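Local coordinates for protein thermostable carboxypeptidase 1 (Pyrococcus furiosus, PDB 1KA2) that releases amino acids one at a time from the C-terminus of peptides with broad specificity, as a homodimeric, cobalt-dependent metallocarboxypeptidase of the M32 family, at residues V178-L183 against M391-G396; K189-G194 against V345-I350; G245-R250 against R283-P288. All coordinates share one frame; numbering follows the deposited sequence.

Interaction 1 of 3, residues V178-L183 against M391-G396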
ATOM      1  N   VAL A 178      -9.710  31.653 -29.441  1.00 47.85           N
ATOM      2  CA  VAL A 178     -10.984  32.095 -28.895  1.00 48.13           C
ATOM      3  C   VAL A 178     -10.786  32.725 -27.520  1.00 49.13           C
ATOM      4  O   VAL A 178     -11.513  33.642 -27.136  1.00 49.87           O
ATOM      5  CB  VAL A 178     -11.962  30.909 -28.769  1.00 48.59           C
ATOM      6  CG1 VAL A 178     -13.162  31.298 -27.915  1.00 49.28           C
ATOM      7  CG2 VAL A 178     -12.407  30.466 -30.149  1.00 47.50           C
ATOM      8  N   LEU A 179      -9.803  32.226 -26.776  1.00 50.00           N
ATOM      9  CA  LEU A 179      -9.515  32.755 -25.446  1.00 50.70           C
ATOM     10  C   LEU A 179      -8.783  34.088 -25.526  1.00 50.93           C
ATOM     11  O   LEU A 179      -9.159  35.047 -24.855  1.00 51.06           O
ATOM     12  CB  LEU A 179      -8.687  31.746 -24.640  1.00 50.33           C
ATOM     13  CG  LEU A 179      -9.427  30.845 -23.635  1.00 51.66           C
ATOM     14  CD1 LEU A 179     -10.871  30.637 -24.044  1.00 50.59           C
ATOM     15  CD2 LEU A 179      -8.700  29.511 -23.520  1.00 49.66           C
ATOM     16  N   GLU A 180      -7.746  34.156 -26.356  1.00 50.99           N
ATOM     17  CA  GLU A 180      -6.985  35.390 -26.496  1.00 53.50           C
ATOM     18  C   GLU A 180      -7.779  36.597 -27.002  1.00 55.13           C
ATOM     19  O   GLU A 180      -7.435  37.737 -26.688  1.00 56.31           O
ATOM     20  CB  GLU A 180      -5.769  35.170 -27.400  1.00 51.86           C
ATOM     21  CG  GLU A 180      -4.531  34.763 -26.635  1.00 51.40           C
ATOM     22  CD  GLU A 180      -3.257  34.924 -27.439  1.00 51.58           C
ATOM     23  OE1 GLU A 180      -3.002  34.088 -28.336  1.00 48.80           O
ATOM     24  OE2 GLU A 180      -2.514  35.897 -27.172  1.00 51.81           O
ATOM     25  N   LYS A 181      -8.840  36.363 -27.768  1.00 56.72           N
ATOM     26  CA  LYS A 181      -9.637  37.477 -28.290  1.00 57.82           C
ATOM     27  C   LYS A 181     -10.912  37.738 -27.484  1.00 58.02           C
ATOM     28  O   LYS A 181     -11.450  38.848 -27.495  1.00 57.33           O
ATOM     29  CB  LYS A 181     -10.005  37.215 -29.754  1.00 60.17           C
ATOM     30  CG  LYS A 181      -8.831  36.760 -30.633  1.00 63.21           C
ATOM     31  CD  LYS A 181      -7.767  37.842 -30.836  1.00 64.45           C
ATOM     32  CE  LYS A 181      -8.210  38.899 -31.842  1.00 66.04           C
ATOM     33  NZ  LYS A 181      -7.113  39.863 -32.150  1.00 65.91           N
ATOM     34  N   LYS A 182     -11.387  36.726 -26.767  1.00 56.74           N
ATOM     35  CA  LYS A 182     -12.609  36.882 -25.996  1.00 54.75           C
ATOM     36  C   LYS A 182     -12.445  36.824 -24.482  1.00 53.12           C
ATOM     37  O   LYS A 182     -13.154  37.519 -23.755  1.00 52.27           O
ATOM     38  CB  LYS A 182     -13.621  35.840 -26.474  1.00 57.05           C
ATOM     39  CG  LYS A 182     -13.810  35.916 -27.981  1.00 59.84           C
ATOM     40  CD  LYS A 182     -14.879  34.984 -28.516  1.00 62.64           C
ATOM     41  CE  LYS A 182     -15.046  35.202 -30.016  1.00 61.96           C
ATOM     42  NZ  LYS A 182     -16.028  34.265 -30.613  1.00 64.39           N
ATOM     43  N   LEU A 183     -11.505  36.015 -24.005  1.00 51.29           N
ATOM     44  CA  LEU A 183     -11.282  35.890 -22.567  1.00 48.98           C
ATOM     45  C   LEU A 183     -10.334  36.968 -22.063  1.00 47.32           C
ATOM     46  O   LEU A 183     -10.521  37.513 -20.985  1.00 46.55           O
ATOM     47  CB  LEU A 183     -10.701  34.510 -22.240  1.00 47.74           C
ATOM     48  CG  LEU A 183     -11.020  33.872 -20.884  1.00 47.10           C
ATOM     49  CD1 LEU A 183     -10.101  32.676 -20.697  1.00 47.66           C
ATOM     50  CD2 LEU A 183     -10.829  34.858 -19.754  1.00 45.90           C
ATOM     51  N   MET A 391       4.930  36.208 -20.298  1.00 47.13           N
ATOM     52  CA  MET A 391       4.278  36.472 -19.021  1.00 48.00           C
ATOM     53  C   MET A 391       3.900  37.946 -18.978  1.00 49.64           C
ATOM     54  O   MET A 391       2.867  38.329 -18.413  1.00 49.24           O
ATOM     55  CB  MET A 391       5.229  36.172 -17.853  1.00 48.62           C
ATOM     56  CG  MET A 391       5.231  34.725 -17.367  1.00 48.53           C
ATOM     57  SD  MET A 391       3.625  34.239 -16.705  1.00 50.37           S
ATOM     58  CE  MET A 391       3.538  35.237 -15.182  1.00 45.57           C
ATOM     59  N   GLU A 392       4.749  38.775 -19.579  1.00 49.32           N
ATOM     60  CA  GLU A 392       4.515  40.208 -19.578  1.00 50.49           C
ATOM     61  C   GLU A 392       3.455  40.616 -20.581  1.00 50.05           C
ATOM     62  O   GLU A 392       2.676  41.523 -20.320  1.00 49.93           O
ATOM     63  CB  GLU A 392       5.815  40.955 -19.861  1.00 52.17           C
ATOM     64  CG  GLU A 392       5.733  42.428 -19.548  1.00 53.25           C
ATOM     65  CD  GLU A 392       7.022  43.146 -19.856  1.00 54.39           C
ATOM     66  OE1 GLU A 392       8.073  42.742 -19.315  1.00 55.58           O
ATOM     67  OE2 GLU A 392       6.982  44.113 -20.645  1.00 55.44           O
ATOM     68  N   ARG A 393       3.420  39.937 -21.721  1.00 49.58           N
ATOM     69  CA  ARG A 393       2.442  40.240 -22.759  1.00 50.50           C
ATOM     70  C   ARG A 393       1.015  39.793 -22.419  1.00 50.63           C
ATOM     71  O   ARG A 393       0.050  40.383 -22.907  1.00 49.16           O
ATOM     72  CB  ARG A 393       2.859  39.592 -24.075  1.00 52.04           C
ATOM     73  CG  ARG A 393       1.835  39.747 -25.190  1.00 55.00           C
ATOM     74  CD  ARG A 393       2.219  38.917 -26.393  1.00 57.85           C
ATOM     75  NE  ARG A 393       2.022  37.483 -26.170  1.00 60.82           N
ATOM     76  CZ  ARG A 393       0.889  36.824 -26.396  1.00 62.55           C
ATOM     77  NH1 ARG A 393      -0.171  37.459 -26.851  1.00 63.55           N
ATOM     78  NH2 ARG A 393       0.826  35.518 -26.195  1.00 63.56           N
ATOM     79  N   LEU A 394       0.870  38.761 -21.585  1.00 49.63           N
ATOM     80  CA  LEU A 394      -0.456  38.251 -21.224  1.00 47.59           C
ATOM     81  C   LEU A 394      -0.950  38.714 -19.862  1.00 46.57           C
ATOM     82  O   LEU A 394      -2.125  39.012 -19.681  1.00 46.69           O
ATOM     83  CB  LEU A 394      -0.444  36.720 -21.262  1.00 48.76           C
ATOM     84  CG  LEU A 394      -0.071  36.035 -22.582  1.00 50.07           C
ATOM     85  CD1 LEU A 394       0.017  34.529 -22.342  1.00 50.58           C
ATOM     86  CD2 LEU A 394      -1.094  36.370 -23.669  1.00 49.77           C
ATOM     87  N   LEU A 395      -0.057  38.749 -18.887  1.00 46.90           N
ATOM     88  CA  LEU A 395      -0.456  39.177 -17.550  1.00 47.54           C
ATOM     89  C   LEU A 395       0.164  40.486 -17.040  1.00 47.89           C
ATOM     90  O   LEU A 395      -0.013  40.847 -15.875  1.00 48.05           O
ATOM     91  CB  LEU A 395      -0.203  38.028 -16.552  1.00 45.44           C
ATOM     92  CG  LEU A 395      -1.048  36.781 -16.849  1.00 45.31           C
ATOM     93  CD1 LEU A 395      -0.547  35.573 -16.025  1.00 45.34           C
ATOM     94  CD2 LEU A 395      -2.502  37.117 -16.542  1.00 44.65           C
ATOM     95  N   GLY A 396       0.914  41.179 -17.890  1.00 48.26           N
ATOM     96  CA  GLY A 396       1.505  42.439 -17.466  1.00 50.14           C
ATOM     97  C   GLY A 396       2.615  42.414 -16.429  1.00 52.01           C
ATOM     98  O   GLY A 396       3.216  43.446 -16.115  1.00 51.60           O
TER

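Interaction 2 of 3, residues K189-G194 against V345-I350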
ATOM      1  N   LYS A 189     -11.130  44.011 -18.290  1.00 59.52           N
ATOM      2  CA  LYS A 189     -12.299  44.707 -17.760  1.00 61.56           C
ATOM      3  C   LYS A 189     -12.498  44.384 -16.279  1.00 62.35           C
ATOM      4  O   LYS A 189     -12.705  45.282 -15.460  1.00 63.23           O
ATOM      5  CB  LYS A 189     -13.554  44.313 -18.548  1.00 62.96           C
ATOM      6  CG  LYS A 189     -14.779  45.169 -18.234  1.00 65.45           C
ATOM      7  CD  LYS A 189     -14.582  46.613 -18.692  1.00 67.32           C
ATOM      8  CE  LYS A 189     -15.043  47.612 -17.632  1.00 67.78           C
ATOM      9  NZ  LYS A 189     -14.824  49.022 -18.076  1.00 69.59           N
ATOM     10  N   ILE A 190     -12.433  43.097 -15.942  1.00 62.43           N
ATOM     11  CA  ILE A 190     -12.599  42.656 -14.560  1.00 61.25           C
ATOM     12  C   ILE A 190     -11.578  43.338 -13.654  1.00 62.22           C
ATOM     13  O   ILE A 190     -11.920  43.874 -12.601  1.00 62.27           O
ATOM     14  CB  ILE A 190     -12.413  41.127 -14.434  1.00 59.70           C
ATOM     15  CG1 ILE A 190     -13.613  40.399 -15.040  1.00 59.42           C
ATOM     16  CG2 ILE A 190     -12.218  40.739 -12.976  1.00 59.13           C
ATOM     17  CD1 ILE A 190     -13.468  38.889 -15.051  1.00 57.61           C
ATOM     18  N   LEU A 191     -10.324  43.305 -14.083  1.00 63.46           N
ATOM     19  CA  LEU A 191      -9.223  43.888 -13.331  1.00 65.35           C
ATOM     20  C   LEU A 191      -9.296  45.399 -13.153  1.00 67.03           C
ATOM     21  O   LEU A 191      -8.753  45.933 -12.188  1.00 65.63           O
ATOM     22  CB  LEU A 191      -7.895  43.537 -14.008  1.00 65.46           C
ATOM     23  CG  LEU A 191      -7.418  42.087 -13.947  1.00 65.15           C
ATOM     24  CD1 LEU A 191      -6.293  41.859 -14.947  1.00 65.39           C
ATOM     25  CD2 LEU A 191      -6.954  41.782 -12.533  1.00 65.23           C
ATOM     26  N   GLU A 192      -9.962  46.094 -14.072  1.00 69.58           N
ATOM     27  CA  GLU A 192     -10.032  47.547 -13.974  1.00 73.09           C
ATOM     28  C   GLU A 192     -11.248  48.133 -13.257  1.00 73.67           C
ATOM     29  O   GLU A 192     -11.220  49.294 -12.852  1.00 73.80           O
ATOM     30  CB  GLU A 192      -9.890  48.178 -15.369  1.00 74.74           C
ATOM     31  CG  GLU A 192     -10.972  47.809 -16.374  1.00 77.70           C
ATOM     32  CD  GLU A 192     -10.701  48.393 -17.757  1.00 79.70           C
ATOM     33  OE1 GLU A 192      -9.730  47.959 -18.417  1.00 80.84           O
ATOM     34  OE2 GLU A 192     -11.454  49.296 -18.185  1.00 80.79           O
ATOM     35  N   GLU A 193     -12.304  47.347 -13.076  1.00 74.43           N
ATOM     36  CA  GLU A 193     -13.483  47.872 -12.395  1.00 75.58           C
ATOM     37  C   GLU A 193     -13.435  47.727 -10.873  1.00 75.34           C
ATOM     38  O   GLU A 193     -14.335  48.186 -10.167  1.00 75.61           O
ATOM     39  CB  GLU A 193     -14.755  47.210 -12.929  1.00 77.05           C
ATOM     40  CG  GLU A 193     -16.021  47.761 -12.279  1.00 79.30           C
ATOM     41  CD  GLU A 193     -16.131  49.277 -12.405  1.00 80.05           C
ATOM     42  OE1 GLU A 193     -16.483  49.758 -13.504  1.00 79.41           O
ATOM     43  OE2 GLU A 193     -15.857  49.985 -11.409  1.00 80.43           O
ATOM     44  N   GLY A 194     -12.386  47.096 -10.361  1.00 74.38           N
ATOM     45  CA  GLY A 194     -12.284  46.927  -8.926  1.00 72.26           C
ATOM     46  C   GLY A 194     -13.386  46.021  -8.417  1.00 71.59           C
ATOM     47  O   GLY A 194     -13.586  45.896  -7.210  1.00 71.25           O
ATOM     48  N   VAL A 345      -9.366  37.483  -8.089  1.00 41.66           N
ATOM     49  CA  VAL A 345      -8.774  37.453  -9.419  1.00 43.49           C
ATOM     50  C   VAL A 345      -7.542  38.323  -9.371  1.00 44.84           C
ATOM     51  O   VAL A 345      -7.619  39.496  -9.020  1.00 46.20           O
ATOM     52  CB  VAL A 345      -9.727  37.988 -10.491  1.00 43.42           C
ATOM     53  CG1 VAL A 345      -9.004  38.045 -11.834  1.00 46.58           C
ATOM     54  CG2 VAL A 345     -10.948  37.088 -10.593  1.00 44.18           C
ATOM     55  N   ARG A 346      -6.397  37.742  -9.706  1.00 46.51           N
ATOM     56  CA  ARG A 346      -5.157  38.488  -9.667  1.00 48.59           C
ATOM     57  C   ARG A 346      -4.055  37.855 -10.498  1.00 49.01           C
ATOM     58  O   ARG A 346      -3.596  36.753 -10.213  1.00 48.50           O
ATOM     59  CB  ARG A 346      -4.706  38.643  -8.208  1.00 50.64           C
ATOM     60  CG  ARG A 346      -3.214  38.545  -7.971  1.00 53.12           C
ATOM     61  CD  ARG A 346      -2.919  37.395  -7.017  1.00 57.04           C
ATOM     62  NE  ARG A 346      -3.432  37.662  -5.677  1.00 59.98           N
ATOM     63  CZ  ARG A 346      -3.595  36.736  -4.735  1.00 61.38           C
ATOM     64  NH1 ARG A 346      -3.290  35.466  -4.982  1.00 61.97           N
ATOM     65  NH2 ARG A 346      -4.062  37.080  -3.541  1.00 59.83           N
ATOM     66  N   PRO A 347      -3.634  38.541 -11.567  1.00 50.46           N
ATOM     67  CA  PRO A 347      -2.564  37.956 -12.372  1.00 50.26           C
ATOM     68  C   PRO A 347      -1.360  37.851 -11.444  1.00 49.21           C
ATOM     69  O   PRO A 347      -1.089  38.770 -10.670  1.00 49.60           O
ATOM     70  CB  PRO A 347      -2.379  38.979 -13.499  1.00 51.31           C
ATOM     71  CG  PRO A 347      -2.841  40.271 -12.881  1.00 51.52           C
ATOM     72  CD  PRO A 347      -4.066  39.838 -12.115  1.00 51.18           C
ATOM     73  N   ASP A 348      -0.670  36.716 -11.489  1.00 47.15           N
ATOM     74  CA  ASP A 348       0.484  36.494 -10.631  1.00 44.55           C
ATOM     75  C   ASP A 348       1.420  35.510 -11.325  1.00 43.18           C
ATOM     76  O   ASP A 348       1.067  34.909 -12.338  1.00 40.71           O
ATOM     77  CB  ASP A 348       0.042  35.934  -9.274  1.00 45.37           C
ATOM     78  CG  ASP A 348       0.856  36.490  -8.110  1.00 46.14           C
ATOM     79  OD1 ASP A 348       2.023  36.880  -8.318  1.00 46.32           O
ATOM     80  OD2 ASP A 348       0.332  36.524  -6.977  1.00 46.19           O
ATOM     81  N   PHE A 349       2.610  35.347 -10.762  1.00 41.01           N
ATOM     82  CA  PHE A 349       3.629  34.485 -11.335  1.00 40.58           C
ATOM     83  C   PHE A 349       3.414  32.974 -11.366  1.00 37.56           C
ATOM     84  O   PHE A 349       3.769  32.326 -12.347  1.00 36.48           O
ATOM     85  CB  PHE A 349       4.957  34.762 -10.634  1.00 43.16           C
ATOM     86  CG  PHE A 349       5.506  36.132 -10.902  1.00 47.08           C
ATOM     87  CD1 PHE A 349       6.269  36.784  -9.945  1.00 47.78           C
ATOM     88  CD2 PHE A 349       5.271  36.765 -12.116  1.00 48.08           C
ATOM     89  CE1 PHE A 349       6.789  38.049 -10.193  1.00 50.41           C
ATOM     90  CE2 PHE A 349       5.788  38.029 -12.371  1.00 49.34           C
ATOM     91  CZ  PHE A 349       6.546  38.672 -11.409  1.00 47.99           C
ATOM     92  N   ILE A 350       2.834  32.418 -10.307  1.00 34.38           N
ATOM     93  CA  ILE A 350       2.669  30.971 -10.204  1.00 32.01           C
ATOM     94  C   ILE A 350       1.388  30.353 -10.741  1.00 31.02           C
ATOM     95  O   ILE A 350       0.296  30.597 -10.247  1.00 29.25           O
ATOM     96  CB  ILE A 350       2.857  30.518  -8.734  1.00 31.34           C
ATOM     97  CG1 ILE A 350       4.107  31.184  -8.148  1.00 27.77           C
ATOM     98  CG2 ILE A 350       2.977  29.004  -8.655  1.00 29.39           C
ATOM     99  CD1 ILE A 350       5.356  30.969  -8.963  1.00 28.71           C
TER

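Interaction 3 of 3, residues G245-R250 against R283-P288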
ATOM      1  N   GLY A 245      -9.136   0.479  -7.675  1.00 33.13           N
ATOM      2  CA  GLY A 245     -10.211  -0.257  -8.316  1.00 33.28           C
ATOM      3  C   GLY A 245     -11.479   0.583  -8.344  1.00 33.11           C
ATOM      4  O   GLY A 245     -11.493   1.722  -7.856  1.00 32.91           O
ATOM      5  N   ILE A 246     -12.542   0.033  -8.924  1.00 32.60           N
ATOM      6  CA  ILE A 246     -13.821   0.738  -8.994  1.00 31.30           C
ATOM      7  C   ILE A 246     -14.409   0.888  -7.588  1.00 30.63           C
ATOM      8  O   ILE A 246     -15.123   1.839  -7.295  1.00 32.11           O
ATOM      9  CB  ILE A 246     -14.829  -0.038  -9.882  1.00 31.69           C
ATOM     10  CG1 ILE A 246     -14.332  -0.061 -11.330  1.00 32.99           C
ATOM     11  CG2 ILE A 246     -16.212   0.599  -9.793  1.00 34.07           C
ATOM     12  CD1 ILE A 246     -15.224  -0.862 -12.281  1.00 35.62           C
ATOM     13  N   ARG A 247     -14.093  -0.058  -6.715  1.00 30.94           N
ATOM     14  CA  ARG A 247     -14.600  -0.040  -5.353  1.00 29.92           C
ATOM     15  C   ARG A 247     -13.523   0.375  -4.364  1.00 31.44           C
ATOM     16  O   ARG A 247     -13.631   0.076  -3.172  1.00 33.29           O
ATOM     17  CB  ARG A 247     -15.129  -1.426  -4.970  1.00 31.82           C
ATOM     18  CG  ARG A 247     -16.272  -1.931  -5.856  1.00 34.11           C
ATOM     19  CD  ARG A 247     -16.694  -3.360  -5.471  1.00 37.02           C
ATOM     20  NE  ARG A 247     -17.717  -3.914  -6.361  1.00 37.55           N
ATOM     21  CZ  ARG A 247     -18.194  -5.154  -6.264  1.00 36.00           C
ATOM     22  NH1 ARG A 247     -17.741  -5.964  -5.323  1.00 36.89           N
ATOM     23  NH2 ARG A 247     -19.123  -5.584  -7.104  1.00 34.08           N
ATOM     24  N   ASP A 248     -12.481   1.046  -4.851  1.00 26.72           N
ATOM     25  CA  ASP A 248     -11.403   1.496  -3.975  1.00 29.12           C
ATOM     26  C   ASP A 248     -10.706   2.683  -4.625  1.00 26.08           C
ATOM     27  O   ASP A 248      -9.751   2.502  -5.370  1.00 25.34           O
ATOM     28  CB  ASP A 248     -10.391   0.360  -3.742  1.00 26.64           C
ATOM     29  CG  ASP A 248      -9.412   0.666  -2.624  1.00 28.93           C
ATOM     30  OD1 ASP A 248      -9.410   1.807  -2.123  1.00 28.29           O
ATOM     31  OD2 ASP A 248      -8.632  -0.237  -2.236  1.00 30.02           O
ATOM     32  N   VAL A 249     -11.184   3.892  -4.343  1.00 25.90           N
ATOM     33  CA  VAL A 249     -10.603   5.100  -4.924  1.00 25.90           C
ATOM     34  C   VAL A 249     -10.207   6.031  -3.792  1.00 25.98           C
ATOM     35  O   VAL A 249     -10.996   6.287  -2.881  1.00 27.65           O
ATOM     36  CB  VAL A 249     -11.610   5.800  -5.868  1.00 29.73           C
ATOM     37  CG1 VAL A 249     -10.965   7.024  -6.525  1.00 29.22           C
ATOM     38  CG2 VAL A 249     -12.081   4.816  -6.925  1.00 28.06           C
ATOM     39  N   ARG A 250      -8.985   6.548  -3.856  1.00 25.07           N
ATOM     40  CA  ARG A 250      -8.474   7.389  -2.794  1.00 25.70           C
ATOM     41  C   ARG A 250      -7.954   8.755  -3.222  1.00 26.50           C
ATOM     42  O   ARG A 250      -7.357   8.903  -4.290  1.00 27.46           O
ATOM     43  CB  ARG A 250      -7.372   6.620  -2.071  1.00 26.49           C
ATOM     44  CG  ARG A 250      -7.802   5.201  -1.721  1.00 29.57           C
ATOM     45  CD  ARG A 250      -6.784   4.449  -0.872  1.00 28.37           C
ATOM     46  NE  ARG A 250      -7.156   3.046  -0.745  1.00 26.03           N
ATOM     47  CZ  ARG A 250      -6.429   2.128  -0.113  1.00 31.11           C
ATOM     48  NH1 ARG A 250      -5.268   2.455   0.460  1.00 25.87           N
ATOM     49  NH2 ARG A 250      -6.867   0.876  -0.052  1.00 29.75           N
ATOM     50  N   ARG A 283     -19.260  -3.755 -14.889  1.00 36.30           N
ATOM     51  CA  ARG A 283     -19.210  -4.869 -15.821  1.00 38.11           C
ATOM     52  C   ARG A 283     -17.872  -4.818 -16.570  1.00 38.02           C
ATOM     53  O   ARG A 283     -17.516  -5.761 -17.267  1.00 38.60           O
ATOM     54  CB  ARG A 283     -20.368  -4.790 -16.817  1.00 40.46           C
ATOM     55  CG  ARG A 283     -21.737  -4.859 -16.165  1.00 41.76           C
ATOM     56  CD  ARG A 283     -22.838  -4.583 -17.172  1.00 44.20           C
ATOM     57  NE  ARG A 283     -22.741  -3.232 -17.704  1.00 45.03           N
ATOM     58  CZ  ARG A 283     -23.422  -2.795 -18.756  1.00 43.98           C
ATOM     59  NH1 ARG A 283     -24.254  -3.607 -19.389  1.00 46.20           N
ATOM     60  NH2 ARG A 283     -23.261  -1.554 -19.181  1.00 42.13           N
ATOM     61  N   PHE A 284     -17.143  -3.708 -16.413  1.00 38.62           N
ATOM     62  CA  PHE A 284     -15.842  -3.501 -17.067  1.00 37.86           C
ATOM     63  C   PHE A 284     -14.655  -3.746 -16.112  1.00 39.57           C
ATOM     64  O   PHE A 284     -13.487  -3.555 -16.484  1.00 39.71           O
ATOM     65  CB  PHE A 284     -15.737  -2.064 -17.621  1.00 36.16           C
ATOM     66  CG  PHE A 284     -16.881  -1.656 -18.532  1.00 36.63           C
ATOM     67  CD1 PHE A 284     -17.726  -2.610 -19.103  1.00 33.93           C
ATOM     68  CD2 PHE A 284     -17.100  -0.310 -18.828  1.00 35.53           C
ATOM     69  CE1 PHE A 284     -18.767  -2.229 -19.949  1.00 36.09           C
ATOM     70  CE2 PHE A 284     -18.144   0.083 -19.679  1.00 36.31           C
ATOM     71  CZ  PHE A 284     -18.977  -0.874 -20.238  1.00 35.59           C
ATOM     72  N   MET A 285     -14.956  -4.165 -14.884  1.00 36.78           N
ATOM     73  CA  MET A 285     -13.927  -4.417 -13.876  1.00 36.26           C
ATOM     74  C   MET A 285     -12.831  -5.345 -14.412  1.00 35.89           C
ATOM     75  O   MET A 285     -13.123  -6.378 -15.019  1.00 34.23           O
ATOM     76  CB  MET A 285     -14.589  -5.025 -12.631  1.00 36.04           C
ATOM     77  CG  MET A 285     -13.815  -4.859 -11.343  1.00 36.80           C
ATOM     78  SD  MET A 285     -14.660  -5.636  -9.944  1.00 39.29           S
ATOM     79  CE  MET A 285     -15.836  -4.357  -9.499  1.00 36.04           C
ATOM     80  N   PHE A 286     -11.570  -4.974 -14.183  1.00 35.82           N
ATOM     81  CA  PHE A 286     -10.415  -5.762 -14.651  1.00 34.63           C
ATOM     82  C   PHE A 286     -10.104  -5.623 -16.152  1.00 32.90           C
ATOM     83  O   PHE A 286      -9.185  -6.275 -16.655  1.00 33.96           O
ATOM     84  CB  PHE A 286     -10.619  -7.246 -14.342  1.00 33.64           C
ATOM     85  CG  PHE A 286     -11.063  -7.505 -12.950  1.00 34.46           C
ATOM     86  CD1 PHE A 286     -12.308  -8.067 -12.703  1.00 34.43           C
ATOM     87  CD2 PHE A 286     -10.252  -7.155 -11.875  1.00 34.90           C
ATOM     88  CE1 PHE A 286     -12.746  -8.278 -11.390  1.00 35.95           C
ATOM     89  CE2 PHE A 286     -10.676  -7.359 -10.569  1.00 36.88           C
ATOM     90  CZ  PHE A 286     -11.928  -7.923 -10.324  1.00 36.69           C
ATOM     91  N   THR A 287     -10.857  -4.781 -16.855  1.00 31.68           N
ATOM     92  CA  THR A 287     -10.656  -4.593 -18.293  1.00 31.46           C
ATOM     93  C   THR A 287     -10.145  -3.197 -18.628  1.00 31.51           C
ATOM     94  O   THR A 287     -10.350  -2.251 -17.874  1.00 30.61           O
ATOM     95  CB  THR A 287     -11.962  -4.770 -19.068  1.00 29.69           C
ATOM     96  OG1 THR A 287     -12.762  -3.594 -18.914  1.00 28.20           O
ATOM     97  CG2 THR A 287     -12.728  -5.970 -18.550  1.00 31.39           C
ATOM     98  N   PRO A 288      -9.494  -3.049 -19.791  1.00 34.69           N
ATOM     99  CA  PRO A 288      -8.955  -1.752 -20.225  1.00 34.56           C
ATOM    100  C   PRO A 288      -9.955  -0.639 -20.560  1.00 35.20           C
ATOM    101  O   PRO A 288      -9.538   0.486 -20.822  1.00 35.94           O
ATOM    102  CB  PRO A 288      -8.070  -2.125 -21.414  1.00 34.82           C
ATOM    103  CG  PRO A 288      -8.676  -3.379 -21.925  1.00 34.39           C
ATOM    104  CD  PRO A 288      -9.036  -4.131 -20.683  1.00 33.63           C
TER

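Interaction 1 of 3, residues V178-L183 against M391-G396
Glu180 OE2 receives Arg393 NH1 at 2.8 Å, and the N-H...O angle of 173° makes this salt bridge a nearly straight hydrogen bond. The oxygen lies at the rim of the guanidinium and almost in its plane, and the nitrogen approaches it close to the line of the C-O bond. Arg393 NH2 stays at 3.5 Å from the same OE2, so the pairing is one-pronged, and the carboxylate and guanidinium planes stand 67° apart. Arg393 starts with CG anti to its backbone N, and a bend at chi3 (73°) turns the guanidinium across the outstretched Glu180 chain at about a right angle. Leu394 packs against the pair: its CD2 sits 3.1 Å off one face of the guanidinium, toward the rim, and reaches Glu180 OE2 at 3.8 Å. The arginine is shared, since its NE forms a salt bridge with Glu390 one turn earlier. The closest CA atoms, those of Glu180 and Leu394, are 8.9 Å apart, and only 84 Å² is buried. Glu180 touches Leu364 of helix 359-375, and Arg393 touches Lys368. The arrangement is an interhelical salt bridge, here joining helix 169-192 to the last turn of helix 383-395.

Interaction 2 of 3, residues K189-G194 against V345-I350
The last turn of helix 169-192 packs here against the extended linker between helices 335-342 and 359-375, and Leu191 makes the closest approach. Its CD2 meets Pro347 CD at 3.5 Å while CD1 stays within 4.1 Å of that same carbon, so the leucine fork meets the proline ring at its CD corner. The leucine gets there with CG anti to its carbonyl carbon (chi1 -70°). CD2 also touches Val345, lying 4.3 Å from Val345 CG1. From the preceding helical position Ile190 adds its CG2 branch, likewise 4.3 Å from Val345 CG1, and that one valine methyl therefore receives both helix side chains. No hydrogen bond crosses the interface, which buries 163 Å² and rests on apolar side-chain contacts. The linker runs on into the predicted M32-family motif that begins at Ile350, and the motif's Asp355 accepts a hydrogen bond from the backbone N of Arg346. Val345 is additionally tied by backbone hydrogen bonding to Pro197, in the chain beyond the helix. Tyr498 of helix 488-498 touches both Ile190 and Val345.

Interaction 3 of 3, residues G245-R250 against R283-P288
Two beta turns face each other, type I from Gly245 to Asp248 and type II from Phe284 to Thr287, with the CA atoms of Ile246 and Met285 7.1 Å apart. Ile246 brings the end of its side chain, CD1, to 4.1 Å from Met285 CA and 4.2 Å from Met285 CB, so it rests against the root of the methionine. Met285 answers with the other end of its chain. With CG anti to the backbone N (chi1 -157°) it extends as far as SD, then bends at chi3 and lays CE over one face of the Arg247 guanidinium, 3.7 Å from Arg247 NE. The side chains of Met285 and Arg247 cross at about a right angle. The polar end of Arg247 has a partner outside the two segments: NE forms a salt bridge with Glu282. Met285 CG meanwhile lies above the Phe286 ring, offset toward its rim. Phe284 O helps to fix the second turn, accepting from both Thr287 N (2.9 Å) and Thr287 OG1. Within 245-250 Arg250 grips Asp248 side-on, NE to OD1 at 2.9 Å and NH2 to OD2 at 3.0 Å; both lie in the predicted DXRXT motif. Glu45 of the second subunit accepts from the backbone N atoms of Ile246 and Arg247, and Asp33 of that subunit pairs with Arg250. The contact thus links the turn between strands 241-243 and 248-253 to the loop joining helices 261-278 and 295-309, with Val249 resting on helix 261-278 and Pro288 against helices 8-36 and 81-99.

How the interactions relate
Interactions 1 and 2 are neighbours, with centres 12 Å apart, and both use helix 169-192, about three turns apart. They touch directly: Leu395 CD2 lies 3.6 Å from Pro347 CB, and Met391 CE packs on Phe349. Interaction 3 lies on the other side of the chain's centre, about 41 and 42 Å from them between centres. In sequence the pairings are enclosed one within another: 245-250 with 283-288 is innermost, then 189-194 with 345-350, then 178-183 with 391-396. The outer two thus bring a distant part of the chain back to one helix, whereas interaction 3 joins a strand-connecting turn to the loop after the helix that bears the HEXXH motif and reaches the second subunit.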